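Local coordinates for Lactamase_B domain-containing protein (Pontibacter korlensis, PDB 6XFR) that probably hydrolyses beta-lactam antibiotics to substituted beta-amino acids, as a zinc-dependent class B1 metallo-beta-lactamase, at residues H78-K83 against G140-N145; N145-L150 against Q190-A195; I155-C160 against V199-P204. All blocks are in the same frame, centred on the assembly; numbering follows the deposited sequence.

Overall arrangement
Contacts 1 and 3 meet at the two-zinc active site. Contact 1 supplies the three histidines of one zinc and D82 of the other zinc, to which contact 3 adds C160 and H202; the contact centres are about 13 Å apart. A second tie is K83 NZ, probably hydrogen-bonded to S201 OG at 3.1 Å. Contact 2 follows contact 1 along the chain through the shared N145, but its centre is about 17 Å away, at the other end of strand 147-150. That strand pairs with strand 155-159 of contact 3, V148 O probably accepting from F157 N at 2.9 Å; these two contact centres are about 11 Å apart.

Contact 1 (H78-K83 against G140-N145). With ZN (zinc ion), chain N; ZN (zinc ion), chain O; SO4 (sulfate ion), chain X.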
# COMPACT_ATOMS: atom_id res chain seq x y z
N HIS B 78 -8.41 13.92 -14.65
CA HIS B 78 -8.85 13.94 -16.04
C HIS B 78 -10.38 13.92 -16.03
O HIS B 78 -11.00 13.98 -14.96
CB HIS B 78 -8.19 12.81 -16.85
CG HIS B 78 -8.69 11.44 -16.55
ND1 HIS B 78 -8.60 10.87 -15.30
CD2 HIS B 78 -9.23 10.50 -17.36
CE1 HIS B 78 -9.10 9.65 -15.35
NE2 HIS B 78 -9.48 9.40 -16.59
N TRP B 79 -10.99 13.88 -17.21
CA TRP B 79 -12.40 14.25 -17.31
C TRP B 79 -13.38 13.13 -17.00
O TRP B 79 -14.57 13.41 -16.83
CB TRP B 79 -12.73 14.81 -18.70
CG TRP B 79 -12.56 13.87 -19.86
CD1 TRP B 79 -11.43 13.67 -20.60
CD2 TRP B 79 -13.58 13.05 -20.44
NE1 TRP B 79 -11.68 12.77 -21.62
CE2 TRP B 79 -12.99 12.37 -21.54
CE3 TRP B 79 -14.93 12.82 -20.15
CZ2 TRP B 79 -13.70 11.47 -22.34
CZ3 TRP B 79 -15.64 11.93 -20.95
CH2 TRP B 79 -15.02 11.26 -22.03
N HIS B 80 -12.91 11.89 -16.84
CA HIS B 80 -13.82 10.77 -16.69
C HIS B 80 -14.52 10.77 -15.32
O HIS B 80 -14.04 11.34 -14.33
CB HIS B 80 -13.06 9.46 -16.88
CG HIS B 80 -12.85 9.08 -18.31
ND1 HIS B 80 -11.83 8.24 -18.71
CD2 HIS B 80 -13.53 9.40 -19.43
CE1 HIS B 80 -11.89 8.06 -20.01
NE2 HIS B 80 -12.91 8.76 -20.48
N ASP B 81 -15.66 10.07 -15.28
CA ASP B 81 -16.53 10.11 -14.11
C ASP B 81 -15.82 9.59 -12.87
O ASP B 81 -16.04 10.10 -11.76
CB ASP B 81 -17.81 9.32 -14.38
CG ASP B 81 -18.94 10.18 -14.98
OD1 ASP B 81 -20.01 9.61 -15.30
OD2 ASP B 81 -18.78 11.41 -15.15
N ASP B 82 -14.95 8.57 -13.02
CA ASP B 82 -14.28 7.96 -11.87
C ASP B 82 -13.32 8.91 -11.17
O ASP B 82 -13.10 8.76 -9.97
CB ASP B 82 -13.58 6.64 -12.26
CG ASP B 82 -12.33 6.83 -13.14
OD1 ASP B 82 -12.27 7.77 -13.95
OD2 ASP B 82 -11.40 6.00 -13.07
N LYS B 83 -12.78 9.91 -11.87
CA LYS B 83 -11.94 10.91 -11.22
C LYS B 83 -12.61 12.28 -11.08
O LYS B 83 -12.06 13.13 -10.37
CB LYS B 83 -10.61 11.09 -11.98
CG LYS B 83 -9.89 9.76 -12.35
CD LYS B 83 -9.09 9.12 -11.21
CE LYS B 83 -9.99 8.19 -10.39
NZ LYS B 83 -9.40 7.50 -9.20
N GLY B 140 -2.20 9.31 -22.51
CA GLY B 140 -2.07 7.89 -22.31
C GLY B 140 -3.46 7.33 -22.21
O GLY B 140 -4.11 7.07 -23.25
N HIS B 141 -3.94 7.16 -20.98
CA HIS B 141 -5.32 6.74 -20.74
C HIS B 141 -6.33 7.71 -21.38
O HIS B 141 -7.33 7.29 -21.97
CB HIS B 141 -5.54 6.62 -19.24
CG HIS B 141 -6.97 6.46 -18.83
ND1 HIS B 141 -7.66 5.28 -18.95
CD2 HIS B 141 -7.83 7.34 -18.26
CE1 HIS B 141 -8.88 5.43 -18.49
NE2 HIS B 141 -9.01 6.68 -18.06
N THR B 142 -6.08 9.01 -21.26
CA THR B 142 -6.86 10.02 -21.94
C THR B 142 -5.89 11.06 -22.49
O THR B 142 -4.70 11.06 -22.15
CB THR B 142 -7.87 10.70 -21.01
OG1 THR B 142 -7.20 11.24 -19.87
CG2 THR B 142 -8.94 9.73 -20.58
N ALA B 143 -6.41 11.94 -23.35
CA ALA B 143 -5.56 12.98 -23.92
C ALA B 143 -5.09 13.97 -22.86
O ALA B 143 -4.10 14.68 -23.07
CB ALA B 143 -6.31 13.70 -25.03
N ASP B 144 -5.75 14.01 -21.71
CA ASP B 144 -5.54 15.07 -20.74
C ASP B 144 -5.02 14.60 -19.37
O ASP B 144 -4.83 15.44 -18.49
CB ASP B 144 -6.85 15.85 -20.54
CG ASP B 144 -7.95 15.00 -19.85
OD1 ASP B 144 -8.13 13.80 -20.24
OD2 ASP B 144 -8.60 15.52 -18.91
N ASN B 145 -4.76 13.31 -19.18
CA ASN B 145 -4.45 12.81 -17.83
C ASN B 145 -3.25 13.54 -17.22
O ASN B 145 -2.20 13.67 -17.86
CB ASN B 145 -4.18 11.30 -17.84
CG ASN B 145 -3.29 10.84 -18.99
OD1 ASN B 145 -3.77 10.28 -19.96
ND2 ASN B 145 -2.01 11.14 -18.91
ZN ZN N . -10.45 7.51 -17.11
ZN ZN O . -10.15 4.90 -14.56
S SO4 X . -14.63 5.34 -16.23
O1 SO4 X . -13.21 5.59 -15.94
O2 SO4 X . -14.85 3.88 -16.11
O3 SO4 X . -14.93 5.80 -17.58
O4 SO4 X . -15.52 6.08 -15.33
O HOH W 1 -9.46 3.25 -16.03
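H78 sets CG between its backbone N and carbonyl carbon (chi1 73°), while H141 holds CG anti to the backbone N (chi1 168°), and the two side chains cross at about a right angle, their NE2 tips converging on one zinc ion. H78 NE2 binds it at 2.2 Å and H141 NE2 at 1.9 Å. The third ligand, H80, reaches tip to tip toward H141 and uses the other ring nitrogen, ND1, again at 2.2 Å; H141 NE2 lies at the edge of the H80 ring, near its plane. With ND1 on the metal, NE2 of H80 is left to hydrogen-bond D175. H78, H80 and D82 belong to the His-X-His-X-Asp motif of the metallo-beta-lactamase superfamily, run here from a loop into helix 81-84, with H80 at its N-cap position. H78 and H80 of the motif and H141 from the other segment make the three-histidine site, while D82 passes to the neighbouring zinc, bound by OD2 at 2.2 Å and completed by C160, H202 and a water. A sulfate ion lies beside D82 and over one face of the H80 ring. On the loop of H141, the methyl of T142 points at the H78 and H80 rings, CG2 being 3.4 Å from H80 CE1. T142 OG1 donates to D144 OD1 at 2.7 Å, meeting it from above the carboxylate plane. The D144 carboxylate lies alongside CB of H78 and at the edge of the W79 indole, OD1 3.3 Å from W79 CD1, with OD2 hydrogen-bonded to T103. In the same loop, N145 OD1 accepts from both G140 N and T142 N, the latter at 2.9 Å.

Contact 2 (N145-L150 against Q190-A195). With EPE (4-(2-hydroxyethyl)-1-piperazine ethanesulfonic acid), chain M.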
# COMPACT_ATOMS: atom_id res chain seq x y z
N ASN B 145 -4.76 13.31 -19.18
CA ASN B 145 -4.45 12.81 -17.83
C ASN B 145 -3.25 13.54 -17.22
O ASN B 145 -2.20 13.67 -17.86
CB ASN B 145 -4.18 11.30 -17.84
CG ASN B 145 -3.29 10.84 -18.99
OD1 ASN B 145 -3.77 10.28 -19.96
ND2 ASN B 145 -2.01 11.14 -18.91
N VAL B 146 -3.37 13.97 -15.96
CA VAL B 146 -2.25 14.57 -15.24
C VAL B 146 -1.93 13.74 -14.00
O VAL B 146 -2.77 13.04 -13.44
CB VAL B 146 -2.49 16.04 -14.82
CG1 VAL B 146 -2.32 16.95 -15.98
CG2 VAL B 146 -3.83 16.24 -14.13
N VAL B 147 -0.68 13.87 -13.55
CA VAL B 147 -0.29 13.26 -12.29
C VAL B 147 -0.06 14.37 -11.26
O VAL B 147 -0.03 15.56 -11.58
CB VAL B 147 0.96 12.34 -12.44
CG1 VAL B 147 0.78 11.33 -13.54
CG2 VAL B 147 2.26 13.14 -12.63
N VAL B 148 0.01 13.95 -10.00
CA VAL B 148 0.23 14.83 -8.84
C VAL B 148 1.35 14.22 -8.02
O VAL B 148 1.31 13.02 -7.72
CB VAL B 148 -1.04 14.99 -7.97
CG1 VAL B 148 -0.76 15.88 -6.80
CG2 VAL B 148 -2.19 15.51 -8.80
N TYR B 149 2.34 15.02 -7.68
CA TYR B 149 3.48 14.55 -6.91
C TYR B 149 3.53 15.35 -5.63
O TYR B 149 3.29 16.56 -5.64
CB TYR B 149 4.80 14.67 -7.67
CG TYR B 149 6.00 13.97 -6.99
CD1 TYR B 149 5.97 12.58 -6.70
CD2 TYR B 149 7.16 14.69 -6.65
CE1 TYR B 149 7.05 11.93 -6.11
CE2 TYR B 149 8.26 14.04 -6.06
CZ TYR B 149 8.18 12.67 -5.79
OH TYR B 149 9.23 12.05 -5.20
N LEU B 150 3.73 14.64 -4.51
CA LEU B 150 4.09 15.24 -3.24
C LEU B 150 5.60 15.05 -3.09
O LEU B 150 6.05 13.93 -2.79
CB LEU B 150 3.33 14.57 -2.08
CG LEU B 150 1.84 14.23 -2.25
CD1 LEU B 150 1.14 13.87 -0.95
CD2 LEU B 150 1.11 15.39 -2.89
N GLN B 190 11.40 9.45 -15.55
CA GLN B 190 12.56 10.33 -15.55
C GLN B 190 12.40 11.55 -14.66
O GLN B 190 13.40 12.07 -14.15
CB GLN B 190 12.88 10.78 -16.99
CG GLN B 190 14.37 10.63 -17.37
CD GLN B 190 14.89 9.17 -17.25
OE1 GLN B 190 14.33 8.24 -17.83
NE2 GLN B 190 15.94 8.99 -16.45
N ARG B 191 11.16 11.93 -14.35
CA ARG B 191 10.90 13.12 -13.55
C ARG B 191 10.81 12.86 -12.05
O ARG B 191 11.10 13.76 -11.26
CB ARG B 191 9.62 13.78 -14.04
CG ARG B 191 9.24 15.04 -13.35
CD ARG B 191 8.01 15.63 -13.97
NE ARG B 191 7.84 17.02 -13.54
CZ ARG B 191 8.35 18.07 -14.17
NH1 ARG B 191 9.07 17.92 -15.29
NH2 ARG B 191 8.15 19.27 -13.68
N TYR B 192 10.41 11.66 -11.63
CA TYR B 192 10.31 11.31 -10.21
C TYR B 192 11.18 10.10 -9.89
O TYR B 192 10.69 9.06 -9.43
CB TYR B 192 8.86 11.05 -9.81
CG TYR B 192 7.96 12.16 -10.26
CD1 TYR B 192 7.90 13.35 -9.55
CD2 TYR B 192 7.23 12.07 -11.46
CE1 TYR B 192 7.11 14.39 -9.97
CE2 TYR B 192 6.43 13.11 -11.90
CZ TYR B 192 6.39 14.27 -11.14
OH TYR B 192 5.63 15.34 -11.53
N PRO B 193 12.49 10.18 -10.12
CA PRO B 193 13.35 9.01 -9.91
C PRO B 193 13.38 8.51 -8.47
O PRO B 193 13.74 7.35 -8.26
CB PRO B 193 14.73 9.49 -10.38
CG PRO B 193 14.67 10.95 -10.27
CD PRO B 193 13.28 11.33 -10.62
N LYS B 194 13.05 9.34 -7.48
CA LYS B 194 13.06 8.95 -6.07
C LYS B 194 11.65 8.90 -5.47
O LYS B 194 11.48 9.15 -4.28
CB LYS B 194 13.96 9.89 -5.25
CG LYS B 194 15.43 9.78 -5.69
CD LYS B 194 16.42 9.10 -4.71
CE LYS B 194 17.89 9.34 -5.11
NZ LYS B 194 18.74 10.32 -4.45
N ALA B 195 10.64 8.60 -6.29
CA ALA B 195 9.30 8.36 -5.76
C ALA B 195 9.25 7.06 -4.94
O ALA B 195 9.73 6.01 -5.36
CB ALA B 195 8.30 8.31 -6.91
N1 EPE M . 11.22 16.96 -8.32
C2 EPE M . 10.21 16.77 -9.37
C3 EPE M . 10.05 18.00 -10.26
N4 EPE M . 9.92 19.22 -9.50
C5 EPE M . 10.76 19.36 -8.31
C6 EPE M . 10.84 18.09 -7.47
C7 EPE M . 9.51 20.44 -10.19
C8 EPE M . 8.80 21.43 -9.26
O8 EPE M . 8.62 22.70 -9.85
C9 EPE M . 11.18 15.74 -7.50
C10 EPE M . 12.42 14.87 -7.65
S EPE M . 12.27 13.29 -6.76
O1S EPE M . 11.49 13.37 -5.50
O2S EPE M . 13.62 12.88 -6.42
O3S EPE M . 11.69 12.32 -7.68
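The side chains of Y149 and Y192 run antiparallel alongside one another, their planes 47° apart, in an oblique pair that is the heart of this contact. CD1 of Y192 sits over the centre of the Y149 ring, 3.2 Å above its plane, and Y192 CE1 lies beside CB and CG of Y149. The Y192 ring runs on toward V147, where its hydroxyl meets the methyl CG2 tip to tip, V147 CG2 to Y192 OH being 4.2 Å. Near the other end of Y149, the methyl of A195 approaches the ring obliquely, CB 3.9 Å from Y149 CE1. The Y149 hydroxyl donates to sulfonate oxygen O1S of a bound HEPES molecule at 2.6 Å, and K194 N gives O3S of the same sulfonate a fairly straight bond of 3.3 Å (162° at the hydrogen). T124 also hydrogen-bonds this molecule.

Y149 reaches its partner with CG anti to the backbone N (chi1 -170°). On its strand it shares a face with V147, whereas V148 and L150 point away, and the strand is held by backbone bonds to Y135 and E133 on one neighbour and to F157 on the other. Y192 leaves helical geometry just after helix 181-191 and opens a type I turn closed by A195 N to Y192 O at 3.2 Å; this turn carries K194 N to the sulfonate and A195 to Y149. CG of R191 covers one face of the Y192 ring toward its rim, while the R191 guanidinium makes a cation-pi contact with Y135. L156 of the next strand touches V147, Y149 and Y192 alike. The turn that follows helix 181-191 thus packs on the five-stranded sheet, at the end of one helix layer of the alpha-beta/beta-alpha sandwich of the metallo-beta-lactamase fold.

Contact 3 (I155-C160 against V199-P204); sequences ILFGGC and VPSHGP. With ZN (zinc ion), chain O.
V199 is gripped at both backbone polar atoms by the strand that carries F157. Its N donates to L156 O at 2.8 Å, and its O accepts from G158 N at 3.0 Å. The two bonds straddle F157, the parallel partner of V199, and both side chains stand on the same face of the sheet. There the F157 ring crosses V199 obliquely, CD1 3.7 Å from V199 CB, while on the same ring G159 N lies over the centre of one face. P200 points its ring away from strand 155-159. The chain from strand 155-159 through helix 181-191 to strand 197-200 is a beta-alpha-beta unit in which strand 197-200 is the edge strand of the five-stranded sheet within this chain and 155-159 its inner parallel neighbour, their C-terminal ends leading to the zinc ligands of the metallo-beta-lactamase fold. S201 follows with a weak bond, its N to G159 O at 3.2 Å and bent to 120° at the hydrogen. Its CB comes alongside C160 SG, and its OG, next to the G159 backbone, is hydrogen-bonded to K83 NZ. CB of S201 also lies over the centre of one face of the H202 ring. H202 sets CG anti to the carbonyl carbon (chi1 -58°), and its NE2 meets C160 SG at 3.4 Å, side by side on one zinc ion. The metal is bound by H202 NE2 at 2.0 Å and C160 SG at 2.4 Å, and by D82 and a water. On the far side of the imidazole, ND1 is hydrogen-bonded to P32 O, so that this bond and the zinc hold the ring from two sides. Further on, P204 packs on T11 of the second subunit.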
# COMPACT_ATOMS: atom_id res chain seq x y z
N ILE B 155 5.43 10.86 -2.85
CA ILE B 155 4.28 10.07 -3.23
C ILE B 155 3.81 10.56 -4.61
O ILE B 155 3.52 11.75 -4.79
CB ILE B 155 3.15 10.22 -2.20
CG1 ILE B 155 3.56 9.61 -0.86
CG2 ILE B 155 1.85 9.59 -2.73
CD1 ILE B 155 2.41 9.45 0.16
N LEU B 156 3.70 9.64 -5.56
CA LEU B 156 3.26 9.98 -6.91
C LEU B 156 1.91 9.34 -7.18
O LEU B 156 1.77 8.11 -7.15
CB LEU B 156 4.28 9.51 -7.95
CG LEU B 156 3.72 9.62 -9.36
CD1 LEU B 156 3.62 11.07 -9.79
CD2 LEU B 156 4.57 8.77 -10.35
N PHE B 157 0.90 10.17 -7.40
CA PHE B 157 -0.43 9.72 -7.80
C PHE B 157 -0.55 9.77 -9.32
O PHE B 157 -0.44 10.85 -9.92
CB PHE B 157 -1.52 10.59 -7.19
CG PHE B 157 -2.88 10.17 -7.59
CD1 PHE B 157 -3.46 9.04 -7.00
CD2 PHE B 157 -3.58 10.87 -8.53
CE1 PHE B 157 -4.73 8.62 -7.36
CE2 PHE B 157 -4.86 10.45 -8.90
CZ PHE B 157 -5.44 9.31 -8.29
N GLY B 158 -0.71 8.60 -9.94
CA GLY B 158 -0.75 8.42 -11.38
C GLY B 158 -2.11 8.18 -11.99
O GLY B 158 -2.19 7.99 -13.20
N GLY B 159 -3.17 8.09 -11.20
CA GLY B 159 -4.51 7.91 -11.73
C GLY B 159 -4.60 6.74 -12.68
O GLY B 159 -3.87 5.75 -12.54
N CYS B 160 -5.44 6.87 -13.70
CA CYS B 160 -5.60 5.75 -14.62
C CYS B 160 -4.47 5.69 -15.64
O CYS B 160 -4.42 4.73 -16.42
CB CYS B 160 -6.96 5.85 -15.33
SG CYS B 160 -8.34 6.37 -14.25
N VAL B 199 0.58 5.60 -6.82
CA VAL B 199 -0.82 5.22 -6.56
C VAL B 199 -1.55 5.14 -7.90
O VAL B 199 -1.71 6.17 -8.57
CB VAL B 199 -1.53 6.17 -5.60
CG1 VAL B 199 -2.85 5.53 -5.21
CG2 VAL B 199 -0.66 6.43 -4.38
N PRO B 200 -2.00 3.97 -8.31
CA PRO B 200 -2.85 3.85 -9.50
C PRO B 200 -4.31 4.08 -9.13
O PRO B 200 -4.69 4.24 -7.97
CB PRO B 200 -2.63 2.40 -9.93
CG PRO B 200 -2.45 1.69 -8.62
CD PRO B 200 -1.73 2.67 -7.69
N SER B 201 -5.16 4.04 -10.15
CA SER B 201 -6.55 4.28 -9.85
C SER B 201 -7.29 3.01 -9.47
O SER B 201 -8.13 3.05 -8.56
CB SER B 201 -7.25 4.91 -11.05
OG SER B 201 -7.13 6.29 -10.94
N HIS B 202 -7.00 1.90 -10.12
CA HIS B 202 -7.92 0.77 -10.12
C HIS B 202 -7.29 -0.52 -9.59
O HIS B 202 -7.76 -1.63 -9.88
CB HIS B 202 -8.50 0.60 -11.52
CG HIS B 202 -9.20 1.82 -12.03
ND1 HIS B 202 -10.25 2.40 -11.35
CD2 HIS B 202 -9.01 2.58 -13.13
CE1 HIS B 202 -10.67 3.46 -12.01
NE2 HIS B 202 -9.94 3.58 -13.10
N GLY B 203 -6.26 -0.39 -8.75
CA GLY B 203 -5.66 -1.52 -8.09
C GLY B 203 -4.79 -1.04 -6.95
O GLY B 203 -4.72 0.17 -6.66
N PRO B 204 -4.13 -1.98 -6.26
CA PRO B 204 -3.27 -1.62 -5.12
C PRO B 204 -2.06 -0.82 -5.57
O PRO B 204 -1.57 -0.98 -6.69
CB PRO B 204 -2.86 -2.97 -4.53
CG PRO B 204 -3.87 -3.99 -5.13
CD PRO B 204 -4.19 -3.43 -6.49
ZN ZN O . -10.15 4.90 -14.56
O HOH W 1 -9.46 3.25 -16.03